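Local structure of amine oxidase domain-containing protein (Pyrococcus furiosus, 3NRN) at residues N121-K125 with A165-K170; T244-I248 with W369-V374; E268-F272 with A317-K322. The protein binds adenosine monophosphate in a Rossmann-type nucleotide pocket and is probably a flavin-dependent oxidoreductase whose substrate is unknown. All coordinates share one frame; numbering follows the deposited sequence.

Interaction 1 of 3, residues N121-K125 with A165-K170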
ATOM      1  N   ASN A 121       0.911   6.694 -23.555  1.00 74.72           N
ATOM      2  CA  ASN A 121       2.183   6.504 -22.867  1.00 76.84           C
ATOM      3  C   ASN A 121       2.971   7.810 -22.774  1.00 72.83           C
ATOM      4  O   ASN A 121       3.972   7.885 -22.065  1.00 84.35           O
ATOM      5  CB  ASN A 121       3.021   5.449 -23.595  1.00 73.70           C
ATOM      6  CG  ASN A 121       4.314   6.017 -24.161  1.00 83.12           C
ATOM      7  OD1 ASN A 121       5.268   6.271 -23.424  1.00 81.05           O
ATOM      8  ND2 ASN A 121       4.345   6.229 -25.474  1.00 79.55           N
ATOM      9  N   LYS A 122       2.521   8.835 -23.489  1.00 71.26           N
ATOM     10  CA  LYS A 122       3.208  10.120 -23.474  1.00 69.22           C
ATOM     11  C   LYS A 122       3.091  10.822 -22.126  1.00 68.89           C
ATOM     12  O   LYS A 122       2.018  11.283 -21.741  1.00 73.36           O
ATOM     13  CB  LYS A 122       2.673  11.018 -24.597  1.00 68.55           C
ATOM     14  CG  LYS A 122       3.198  10.624 -25.975  1.00 72.22           C
ATOM     15  CD  LYS A 122       2.683  11.525 -27.089  1.00 75.85           C
ATOM     16  CE  LYS A 122       1.240  11.211 -27.452  1.00 71.74           C
ATOM     17  NZ  LYS A 122       0.789  12.014 -28.624  1.00 65.82           N
ATOM     18  N   LEU A 123       4.212  10.890 -21.413  1.00 65.71           N
ATOM     19  CA  LEU A 123       4.267  11.522 -20.100  1.00 61.85           C
ATOM     20  C   LEU A 123       4.908  12.907 -20.167  1.00 62.09           C
ATOM     21  O   LEU A 123       5.620  13.228 -21.116  1.00 65.67           O
ATOM     22  CB  LEU A 123       5.050  10.636 -19.130  1.00 56.82           C
ATOM     23  CG  LEU A 123       4.470   9.240 -18.883  1.00 60.28           C
ATOM     24  CD1 LEU A 123       5.407   8.449 -17.995  1.00 62.89           C
ATOM     25  CD2 LEU A 123       3.096   9.352 -18.243  1.00 61.54           C
ATOM     26  N   PRO A 124       4.665  13.746 -19.149  1.00 62.29           N
ATOM     27  CA  PRO A 124       5.218  15.101 -19.096  1.00 65.70           C
ATOM     28  C   PRO A 124       6.729  15.207 -18.905  1.00 70.02           C
ATOM     29  O   PRO A 124       7.288  14.678 -17.943  1.00 73.33           O
ATOM     30  CB  PRO A 124       4.447  15.738 -17.943  1.00 65.13           C
ATOM     31  CG  PRO A 124       4.189  14.580 -17.038  1.00 62.63           C
ATOM     32  CD  PRO A 124       3.763  13.509 -18.009  1.00 61.56           C
ATOM     33  N   LYS A 125       7.377  15.904 -19.834  1.00 69.83           N
ATOM     34  CA  LYS A 125       8.819  16.127 -19.784  1.00 69.39           C
ATOM     35  C   LYS A 125       9.039  17.203 -18.725  1.00 66.00           C
ATOM     36  O   LYS A 125      10.158  17.439 -18.268  1.00 63.78           O
ATOM     37  CB  LYS A 125       9.316  16.617 -21.151  1.00 71.48           C
ATOM     38  CG  LYS A 125      10.809  16.941 -21.242  1.00 73.04           C
ATOM     39  CD  LYS A 125      11.679  15.697 -21.393  1.00 72.23           C
ATOM     40  CE  LYS A 125      11.798  14.923 -20.091  1.00 76.31           C
ATOM     41  NZ  LYS A 125      12.435  15.742 -19.021  1.00 73.83           N
ATOM     42  N   ALA A 165       4.786  16.242 -11.563  1.00 33.01           N
ATOM     43  CA  ALA A 165       3.796  16.040 -12.613  1.00 32.04           C
ATOM     44  C   ALA A 165       3.953  14.627 -13.165  1.00 23.21           C
ATOM     45  O   ALA A 165       2.979  13.971 -13.498  1.00 25.98           O
ATOM     46  CB  ALA A 165       3.987  17.069 -13.726  1.00 26.17           C
ATOM     47  N   LEU A 166       5.199  14.178 -13.248  1.00 28.77           N
ATOM     48  CA  LEU A 166       5.520  12.856 -13.760  1.00 33.92           C
ATOM     49  C   LEU A 166       4.956  11.750 -12.876  1.00 30.60           C
ATOM     50  O   LEU A 166       4.389  10.782 -13.377  1.00 32.97           O
ATOM     51  CB  LEU A 166       7.039  12.702 -13.880  1.00 31.87           C
ATOM     52  CG  LEU A 166       7.544  11.403 -14.513  1.00 35.02           C
ATOM     53  CD1 LEU A 166       6.924  11.217 -15.892  1.00 36.22           C
ATOM     54  CD2 LEU A 166       9.050  11.447 -14.608  1.00 34.14           C
ATOM     55  N   GLU A 167       5.112  11.890 -11.563  1.00 27.76           N
ATOM     56  CA  GLU A 167       4.602  10.882 -10.643  1.00 25.17           C
ATOM     57  C   GLU A 167       3.091  10.777 -10.753  1.00 29.16           C
ATOM     58  O   GLU A 167       2.550   9.675 -10.831  1.00 26.49           O
ATOM     59  CB  GLU A 167       5.003  11.209  -9.204  1.00 27.09           C
ATOM     60  CG  GLU A 167       4.501  10.215  -8.161  1.00 29.25           C
ATOM     61  CD  GLU A 167       4.816   8.769  -8.507  1.00 34.93           C
ATOM     62  OE1 GLU A 167       5.895   8.507  -9.070  1.00 38.32           O
ATOM     63  OE2 GLU A 167       3.986   7.886  -8.201  1.00 35.31           O
ATOM     64  N   LEU A 168       2.407  11.921 -10.770  1.00 26.27           N
ATOM     65  CA  LEU A 168       0.950  11.908 -10.887  1.00 27.96           C
ATOM     66  C   LEU A 168       0.535  11.301 -12.218  1.00 28.49           C
ATOM     67  O   LEU A 168      -0.434  10.543 -12.294  1.00 25.95           O
ATOM     68  CB  LEU A 168       0.369  13.325 -10.790  1.00 28.48           C
ATOM     69  CG  LEU A 168      -1.149  13.374 -11.010  1.00 25.08           C
ATOM     70  CD1 LEU A 168      -1.836  12.615  -9.890  1.00 27.13           C
ATOM     71  CD2 LEU A 168      -1.642  14.812 -11.053  1.00 25.33           C
ATOM     72  N   ALA A 169       1.267  11.652 -13.270  1.00 31.87           N
ATOM     73  CA  ALA A 169       0.977  11.138 -14.602  1.00 30.89           C
ATOM     74  C   ALA A 169       1.096   9.617 -14.602  1.00 25.60           C
ATOM     75  O   ALA A 169       0.262   8.923 -15.175  1.00 26.37           O
ATOM     76  CB  ALA A 169       1.940  11.742 -15.623  1.00 29.33           C
ATOM     77  N   LYS A 170       2.136   9.102 -13.958  1.00 27.45           N
ATOM     78  CA  LYS A 170       2.338   7.657 -13.907  1.00 24.24           C
ATOM     79  C   LYS A 170       1.252   6.957 -13.098  1.00 27.37           C
ATOM     80  O   LYS A 170       0.833   5.846 -13.434  1.00 27.41           O
ATOM     81  CB  LYS A 170       3.731   7.343 -13.356  1.00 28.09           C
ATOM     82  CG  LYS A 170       4.839   7.685 -14.349  1.00 24.43           C
ATOM     83  CD  LYS A 170       6.206   7.448 -13.759  1.00 33.73           C
ATOM     84  CE  LYS A 170       7.291   7.621 -14.802  1.00 36.15           C
ATOM     85  NZ  LYS A 170       8.649   7.387 -14.225  1.00 36.92           N
TER

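Interaction 2 of 3, residues T244-I248 with W369-V374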
ATOM      1  N   THR A 244      17.387  -1.506   7.243  1.00 17.08           N
ATOM      2  CA  THR A 244      18.241  -2.438   6.518  1.00 18.43           C
ATOM      3  C   THR A 244      19.685  -1.927   6.461  1.00 16.56           C
ATOM      4  O   THR A 244      20.625  -2.708   6.558  1.00 18.78           O
ATOM      5  CB  THR A 244      17.702  -2.683   5.102  1.00 19.08           C
ATOM      6  OG1 THR A 244      16.360  -3.180   5.190  1.00 18.60           O
ATOM      7  CG2 THR A 244      18.547  -3.703   4.376  1.00 16.37           C
ATOM      8  N   VAL A 245      19.851  -0.615   6.310  1.00 17.34           N
ATOM      9  CA  VAL A 245      21.180  -0.010   6.288  1.00 18.98           C
ATOM     10  C   VAL A 245      21.824  -0.268   7.659  1.00 20.08           C
ATOM     11  O   VAL A 245      22.997  -0.636   7.755  1.00 19.32           O
ATOM     12  CB  VAL A 245      21.089   1.523   6.024  1.00 24.33           C
ATOM     13  CG1 VAL A 245      22.397   2.209   6.408  1.00 20.68           C
ATOM     14  CG2 VAL A 245      20.788   1.777   4.554  1.00 22.65           C
ATOM     15  N   LYS A 246      21.039  -0.101   8.719  1.00 21.96           N
ATOM     16  CA  LYS A 246      21.528  -0.334  10.077  1.00 23.58           C
ATOM     17  C   LYS A 246      21.918  -1.797  10.325  1.00 27.74           C
ATOM     18  O   LYS A 246      22.906  -2.079  11.006  1.00 19.78           O
ATOM     19  CB  LYS A 246      20.468   0.088  11.099  1.00 30.80           C
ATOM     20  CG  LYS A 246      20.838  -0.251  12.534  1.00 46.70           C
ATOM     21  CD  LYS A 246      19.677  -0.037  13.491  1.00 48.82           C
ATOM     22  CE  LYS A 246      20.064  -0.419  14.915  1.00 52.88           C
ATOM     23  NZ  LYS A 246      18.934  -0.251  15.872  1.00 51.24           N
ATOM     24  N   LEU A 247      21.147  -2.734   9.777  1.00 17.91           N
ATOM     25  CA  LEU A 247      21.442  -4.152   9.974  1.00 16.22           C
ATOM     26  C   LEU A 247      22.686  -4.582   9.226  1.00 20.73           C
ATOM     27  O   LEU A 247      23.428  -5.463   9.665  1.00 22.66           O
ATOM     28  CB  LEU A 247      20.257  -5.015   9.525  1.00 21.32           C
ATOM     29  CG  LEU A 247      18.990  -4.917  10.385  1.00 22.74           C
ATOM     30  CD1 LEU A 247      17.888  -5.767   9.774  1.00 20.11           C
ATOM     31  CD2 LEU A 247      19.288  -5.386  11.812  1.00 19.20           C
ATOM     32  N   ILE A 248      22.911  -3.950   8.083  1.00 21.29           N
ATOM     33  CA  ILE A 248      24.062  -4.261   7.258  1.00 23.19           C
ATOM     34  C   ILE A 248      25.300  -3.533   7.756  1.00 22.13           C
ATOM     35  O   ILE A 248      26.379  -4.118   7.840  1.00 22.38           O
ATOM     36  CB  ILE A 248      23.801  -3.858   5.793  1.00 19.02           C
ATOM     37  CG1 ILE A 248      22.817  -4.845   5.155  1.00 19.26           C
ATOM     38  CG2 ILE A 248      25.116  -3.790   5.036  1.00 17.51           C
ATOM     39  CD1 ILE A 248      22.327  -4.432   3.789  1.00 19.43           C
ATOM     40  N   TRP A 369      18.783   1.696  -4.423  1.00 30.52           N
ATOM     41  CA  TRP A 369      19.436   0.739  -3.529  1.00 21.20           C
ATOM     42  C   TRP A 369      20.687   0.257  -4.253  1.00 15.51           C
ATOM     43  O   TRP A 369      20.611  -0.207  -5.379  1.00 20.99           O
ATOM     44  CB  TRP A 369      18.499  -0.431  -3.224  1.00 23.68           C
ATOM     45  CG  TRP A 369      19.106  -1.443  -2.302  1.00 25.43           C
ATOM     46  CD1 TRP A 369      19.564  -2.686  -2.632  1.00 20.89           C
ATOM     47  CD2 TRP A 369      19.327  -1.295  -0.893  1.00 23.50           C
ATOM     48  NE1 TRP A 369      20.053  -3.323  -1.517  1.00 20.37           N
ATOM     49  CE2 TRP A 369      19.919  -2.492  -0.435  1.00 22.27           C
ATOM     50  CE3 TRP A 369      19.081  -0.269   0.026  1.00 19.99           C
ATOM     51  CZ2 TRP A 369      20.266  -2.694   0.905  1.00 23.34           C
ATOM     52  CZ3 TRP A 369      19.427  -0.470   1.364  1.00 18.47           C
ATOM     53  CH2 TRP A 369      20.011  -1.674   1.787  1.00 24.14           C
ATOM     54  N   PRO A 370      21.858   0.359  -3.602  1.00 20.71           N
ATOM     55  CA  PRO A 370      23.155  -0.040  -4.169  1.00 19.92           C
ATOM     56  C   PRO A 370      23.627  -1.499  -4.150  1.00 26.83           C
ATOM     57  O   PRO A 370      24.504  -1.859  -4.932  1.00 31.52           O
ATOM     58  CB  PRO A 370      24.127   0.857  -3.414  1.00 19.08           C
ATOM     59  CG  PRO A 370      23.546   0.822  -2.030  1.00 19.27           C
ATOM     60  CD  PRO A 370      22.038   0.971  -2.272  1.00 12.06           C
ATOM     61  N   LEU A 371      23.074  -2.336  -3.277  1.00 22.89           N
ATOM     62  CA  LEU A 371      23.531  -3.729  -3.186  1.00 24.81           C
ATOM     63  C   LEU A 371      22.745  -4.722  -4.037  1.00 23.58           C
ATOM     64  O   LEU A 371      21.610  -4.453  -4.421  1.00 22.54           O
ATOM     65  CB  LEU A 371      23.518  -4.172  -1.715  1.00 23.75           C
ATOM     66  CG  LEU A 371      24.351  -3.257  -0.815  1.00 22.35           C
ATOM     67  CD1 LEU A 371      24.264  -3.715   0.628  1.00 15.36           C
ATOM     68  CD2 LEU A 371      25.800  -3.280  -1.297  1.00 28.53           C
ATOM     69  N   ASN A 372      23.354  -5.873  -4.312  1.00 20.65           N
ATOM     70  CA  ASN A 372      22.728  -6.907  -5.131  1.00 25.17           C
ATOM     71  C   ASN A 372      22.446  -8.205  -4.368  1.00 25.84           C
ATOM     72  O   ASN A 372      21.519  -8.940  -4.711  1.00 32.84           O
ATOM     73  CB  ASN A 372      23.615  -7.235  -6.339  1.00 25.76           C
ATOM     74  CG  ASN A 372      23.997  -6.002  -7.145  1.00 31.48           C
ATOM     75  OD1 ASN A 372      23.172  -5.124  -7.390  1.00 30.65           O
ATOM     76  ND2 ASN A 372      25.249  -5.945  -7.575  1.00 33.09           N
ATOM     77  N   GLU A 373      23.255  -8.495  -3.350  1.00 24.19           N
ATOM     78  CA  GLU A 373      23.085  -9.714  -2.555  1.00 31.35           C
ATOM     79  C   GLU A 373      21.959  -9.528  -1.548  1.00 31.26           C
ATOM     80  O   GLU A 373      21.398 -10.497  -1.035  1.00 23.51           O
ATOM     81  CB  GLU A 373      24.381 -10.074  -1.812  1.00 28.86           C
ATOM     82  CG  GLU A 373      24.907  -8.999  -0.864  1.00 34.70           C
ATOM     83  CD  GLU A 373      25.844  -8.000  -1.547  1.00 58.39           C
ATOM     84  OE1 GLU A 373      25.422  -7.330  -2.515  1.00 54.61           O
ATOM     85  OE2 GLU A 373      27.011  -7.887  -1.108  1.00 52.32           O
ATOM     86  N   VAL A 374      21.656  -8.269  -1.254  1.00 25.07           N
ATOM     87  CA  VAL A 374      20.575  -7.935  -0.339  1.00 26.50           C
ATOM     88  C   VAL A 374      19.726  -6.904  -1.049  1.00 23.32           C
ATOM     89  O   VAL A 374      20.251  -5.907  -1.545  1.00 21.19           O
ATOM     90  CB  VAL A 374      21.083  -7.296   0.978  1.00 23.95           C
ATOM     91  CG1 VAL A 374      19.903  -6.960   1.872  1.00 18.78           C
ATOM     92  CG2 VAL A 374      22.035  -8.241   1.686  1.00 27.53           C
TER

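Interaction 3 of 3, residues E268-F272 with A317-K322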
ATOM      1  N   GLU A 268       3.040  10.395   7.756  1.00 43.23           N
ATOM      2  CA  GLU A 268       2.036   9.791   8.619  1.00 39.05           C
ATOM      3  C   GLU A 268       0.609   9.881   8.099  1.00 36.39           C
ATOM      4  O   GLU A 268       0.273  10.740   7.282  1.00 32.19           O
ATOM      5  CB  GLU A 268       2.079  10.406  10.019  1.00 48.32           C
ATOM      6  CG  GLU A 268       3.147   9.840  10.934  1.00 60.43           C
ATOM      7  CD  GLU A 268       4.384  10.706  10.986  1.00 67.69           C
ATOM      8  OE1 GLU A 268       4.250  11.907  11.311  1.00 76.63           O
ATOM      9  OE2 GLU A 268       5.487  10.189  10.707  1.00 67.81           O
ATOM     10  N   GLY A 269      -0.226   8.979   8.600  1.00 33.69           N
ATOM     11  CA  GLY A 269      -1.622   8.947   8.217  1.00 33.86           C
ATOM     12  C   GLY A 269      -2.477   8.506   9.392  1.00 30.66           C
ATOM     13  O   GLY A 269      -1.984   7.907  10.350  1.00 25.13           O
ATOM     14  N   ILE A 270      -3.765   8.813   9.329  1.00 24.56           N
ATOM     15  CA  ILE A 270      -4.674   8.426  10.386  1.00 22.53           C
ATOM     16  C   ILE A 270      -5.824   7.656   9.772  1.00 26.24           C
ATOM     17  O   ILE A 270      -6.367   8.046   8.737  1.00 25.08           O
ATOM     18  CB  ILE A 270      -5.224   9.659  11.165  1.00 25.16           C
ATOM     19  CG1 ILE A 270      -4.072  10.389  11.864  1.00 30.13           C
ATOM     20  CG2 ILE A 270      -6.253   9.208  12.200  1.00 25.23           C
ATOM     21  CD1 ILE A 270      -4.502  11.490  12.813  1.00 30.40           C
ATOM     22  N   LYS A 271      -6.170   6.544  10.408  1.00 24.03           N
ATOM     23  CA  LYS A 271      -7.262   5.698   9.957  1.00 29.13           C
ATOM     24  C   LYS A 271      -8.398   5.760  10.964  1.00 27.94           C
ATOM     25  O   LYS A 271      -8.180   5.667  12.171  1.00 33.80           O
ATOM     26  CB  LYS A 271      -6.788   4.254   9.811  1.00 31.33           C
ATOM     27  CG  LYS A 271      -6.399   3.861   8.396  1.00 34.20           C
ATOM     28  CD  LYS A 271      -5.667   2.529   8.376  1.00 39.46           C
ATOM     29  CE  LYS A 271      -6.470   1.421   9.047  1.00 35.01           C
ATOM     30  NZ  LYS A 271      -5.620   0.207   9.237  1.00 38.34           N
ATOM     31  N   PHE A 272      -9.610   5.927  10.456  1.00 28.87           N
ATOM     32  CA  PHE A 272     -10.793   5.997  11.296  1.00 27.79           C
ATOM     33  C   PHE A 272     -11.673   4.790  11.024  1.00 25.93           C
ATOM     34  O   PHE A 272     -12.104   4.562   9.897  1.00 34.68           O
ATOM     35  CB  PHE A 272     -11.568   7.288  11.003  1.00 20.34           C
ATOM     36  CG  PHE A 272     -10.828   8.535  11.398  1.00 33.20           C
ATOM     37  CD1 PHE A 272     -10.981   9.075  12.670  1.00 34.29           C
ATOM     38  CD2 PHE A 272      -9.942   9.146  10.512  1.00 32.62           C
ATOM     39  CE1 PHE A 272     -10.263  10.208  13.057  1.00 33.05           C
ATOM     40  CE2 PHE A 272      -9.220  10.278  10.890  1.00 30.78           C
ATOM     41  CZ  PHE A 272      -9.381  10.809  12.165  1.00 30.29           C
ATOM     42  N   ALA A 317     -12.043   5.287   7.095  1.00 29.45           N
ATOM     43  CA  ALA A 317     -11.660   6.534   6.448  1.00 25.21           C
ATOM     44  C   ALA A 317     -10.168   6.754   6.610  1.00 25.08           C
ATOM     45  O   ALA A 317      -9.585   6.419   7.643  1.00 23.81           O
ATOM     46  CB  ALA A 317     -12.430   7.708   7.055  1.00 24.26           C
ATOM     47  N   HIS A 318      -9.561   7.337   5.585  1.00 24.61           N
ATOM     48  CA  HIS A 318      -8.130   7.608   5.571  1.00 24.31           C
ATOM     49  C   HIS A 318      -7.886   9.106   5.596  1.00 24.00           C
ATOM     50  O   HIS A 318      -8.556   9.860   4.896  1.00 21.17           O
ATOM     51  CB  HIS A 318      -7.509   7.002   4.306  1.00 25.52           C
ATOM     52  CG  HIS A 318      -6.071   7.364   4.094  1.00 27.70           C
ATOM     53  ND1 HIS A 318      -5.670   8.607   3.652  1.00 34.33           N
ATOM     54  CD2 HIS A 318      -4.938   6.639   4.249  1.00 31.24           C
ATOM     55  CE1 HIS A 318      -4.354   8.631   3.541  1.00 25.94           C
ATOM     56  NE2 HIS A 318      -3.886   7.448   3.897  1.00 31.32           N
HETATM   57  N   MSE A 319      -6.923   9.530   6.407  1.00 26.17           N
HETATM   58  CA  MSE A 319      -6.578  10.940   6.514  1.00 22.30           C
HETATM   59  C   MSE A 319      -5.062  11.071   6.473  1.00 25.55           C
HETATM   60  O   MSE A 319      -4.363  10.481   7.297  1.00 23.98           O
HETATM   61  CB  MSE A 319      -7.096  11.537   7.840  1.00 25.40           C
HETATM   62  CG  MSE A 319      -6.736  13.027   8.062  1.00 31.97           C
HETATM   63 SE   MSE A 319      -6.904  13.679   9.783  1.00 20.84          SE
HETATM   64  CE  MSE A 319      -5.318  13.354  10.390  1.00 46.24           C
ATOM     65  N   ALA A 320      -4.555  11.821   5.501  1.00 20.84           N
ATOM     66  CA  ALA A 320      -3.121  12.064   5.418  1.00 21.35           C
ATOM     67  C   ALA A 320      -2.860  13.076   6.541  1.00 28.63           C
ATOM     68  O   ALA A 320      -3.486  14.137   6.585  1.00 23.71           O
ATOM     69  CB  ALA A 320      -2.770  12.663   4.058  1.00 18.45           C
ATOM     70  N   LEU A 321      -1.956  12.755   7.460  1.00 22.72           N
ATOM     71  CA  LEU A 321      -1.700  13.668   8.572  1.00 27.35           C
ATOM     72  C   LEU A 321      -0.937  14.934   8.180  1.00 28.89           C
ATOM     73  O   LEU A 321      -1.267  16.032   8.633  1.00 23.91           O
ATOM     74  CB  LEU A 321      -0.942  12.946   9.687  1.00 31.68           C
ATOM     75  CG  LEU A 321      -0.640  13.782  10.937  1.00 34.64           C
ATOM     76  CD1 LEU A 321      -1.934  14.233  11.596  1.00 35.03           C
ATOM     77  CD2 LEU A 321       0.187  12.955  11.903  1.00 35.88           C
ATOM     78  N   LYS A 322       0.074  14.780   7.332  1.00 23.12           N
ATOM     79  CA  LYS A 322       0.890  15.910   6.915  1.00 18.58           C
ATOM     80  C   LYS A 322       1.510  16.484   8.187  1.00 26.35           C
ATOM     81  O   LYS A 322       2.067  15.729   8.988  1.00 23.78           O
ATOM     82  CB  LYS A 322       0.015  16.938   6.186  1.00 26.35           C
ATOM     83  CG  LYS A 322      -0.722  16.317   4.993  1.00 35.05           C
ATOM     84  CD  LYS A 322      -1.522  17.324   4.172  1.00 25.80           C
ATOM     85  CE  LYS A 322      -2.143  16.644   2.954  1.00 24.17           C
ATOM     86  NZ  LYS A 322      -2.903  17.580   2.073  1.00 27.47           N
TER
HETATM   87  O   HOH W   1       1.032  12.684   5.747  1.00 25.19           O
HETATM   88  O   HOH W   2       3.163  13.288   8.353  1.00 40.46           O

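Interaction 1 of 3, residues N121-K125 with A165-K170
Leu123 lies across the first turns of helix 165-178, and its side chain can be followed outward atom by atom. CB meets Leu166 CD1 at 3.8 Å. A chi1 of -61° turns CG away from the leucine's own carbonyl carbon and over the helix, where the two methyls part: CD1 rests on the aliphatic chain of Lys170, 3.8 Å from its CG, and also touches Leu166 CD1, while CD2 drops onto Ala169 CB at 3.7 Å. Leu123 crosses both Leu166 and Lys170 at about a right angle, and Lys170 runs extended beyond its CG, so that CG and CE of the lysine both touch the CD1 methyl. The contact joins the loop between helices 115-119 and 130-137 to the N-terminal part of helix 165-178, in a region of helices and loops away from the nucleotide site. Pro124 shares Ala169 with Leu123 and extends the contact back to Ala165. Its CD presses on Ala169 CB at 3.5 Å, a tight carbon pair, and its CG lies 3.8 Å from Ala165 O. That oxygen already accepts the helical bond from Ala169 N at 2.9 Å. Trp133 of helix 130-137 touches both Pro124 and Ala165.

Interaction 2 of 3, residues T244-I248 with W369-V374
Thr244, Val245 and Ile248 of helix 241-248 meet the six-membered ring of Trp369. Closest is Thr244 CG2, 3.6 Å from Trp369 CH2 and set obliquely to the ring. Val245 CG2 comes to 4.1 Å from Trp369 CZ3, again obliquely, the valine and the indole passing alongside one another with opposite headings. Ile248 differs: its CD1 lies near the indole plane, at the ring edge, 3.9 Å from Trp369 CZ2. The same methyl meets Leu371 CD1 tip to tip at 3.8 Å and Val374 CG1 at 4.0 Å, so one isoleucine terminus touches three side chains of segment 369-374.

These contacts join helix 241-248, which follows strand 234-237 of the parallel Rossmann-type sheet, to the loop that leads into the neighbouring parallel strand 374-376.

The indole is held from within its own segment. With CG anti to the backbone N (chi1 -179°), NE1 reaches Val374 O at 2.6 Å with an N-H...O angle of 150°; the donor sits 31° out of the carbonyl plane. Pro370 CD packs over one ring face, 3.6 Å above it and displaced from the ring centre. Further out, Phe253 meets the indole ring to ring, and Tyr257 touches it from helix 255-262. On the helix side, Thr244 turns its methyl to the tryptophan while OG1 is hydrogen-bonded to Ser237 OG and Gly240 O, and Ile215 and Ile217 pack against Ile248.

Interaction 3 of 3, residues E268-F272 with A317-K322
Where strand pairing ends, Leu321 N bonds to Glu268 O at 3.0 Å from 39° out of the carbonyl plane, whereas three of the four strand bonds lie in that plane. Two waters extend this end: one is shared by Glu268 O and Lys322 N, the other by Glu268 N and Lys322 O. Next come four antiparallel bridges between neighbours in the mixed sheet, the axes of 269-272 and 317-320 running at 161°. Ile270 and Met319 form a hydrogen-bonded pair: Ile270 N gives to Met319 O at 2.7 Å, and Met319 N returns a bond to Ile270 O at 2.8 Å. Phe272 and Ala317 repeat this pattern, with Phe272 N to Ala317 O at 2.9 Å.

Ile270, Phe272, Ala317 and the selenomethionine Met319 share one face of the sheet. The Phe272 ring presents its edge to Met319 CB, 3.9 Å from CE2. Helix 326-340 covers this face through Ala329, Trp334 and Leu337. Lys271 points to the other face, where NZ is hydrogen-bonded to Gly52 O and Ser50 O. Backbone groups thus pair across the ladder, outward with residues such as Gln350 and Asn295, and through water at its end, while carbonyl oxygens probably steady the lysine's charge.

The three contacts sit in separate parts of one chain and none touches another. The centres of interactions 1 and 2, and those of 2 and 3, are about 30 Å apart, while interactions 1 and 3 are about 26 Å apart, centre to centre, with nearest atoms about 13 Å from each other. Along the sequence interaction 1 closes before the others open, and interaction 3 is nested inside the loop closed by interaction 2. Relative to the bound AMP, interaction 2 lies nearest, the Thr244 side chain being about 8 Å away; in interaction 3 the Lys271 side chain is about 11 Å from AMP and about 8 Å from that of Arg38, an AMP-binding residue. Interaction 1 lies away from the nucleotide site.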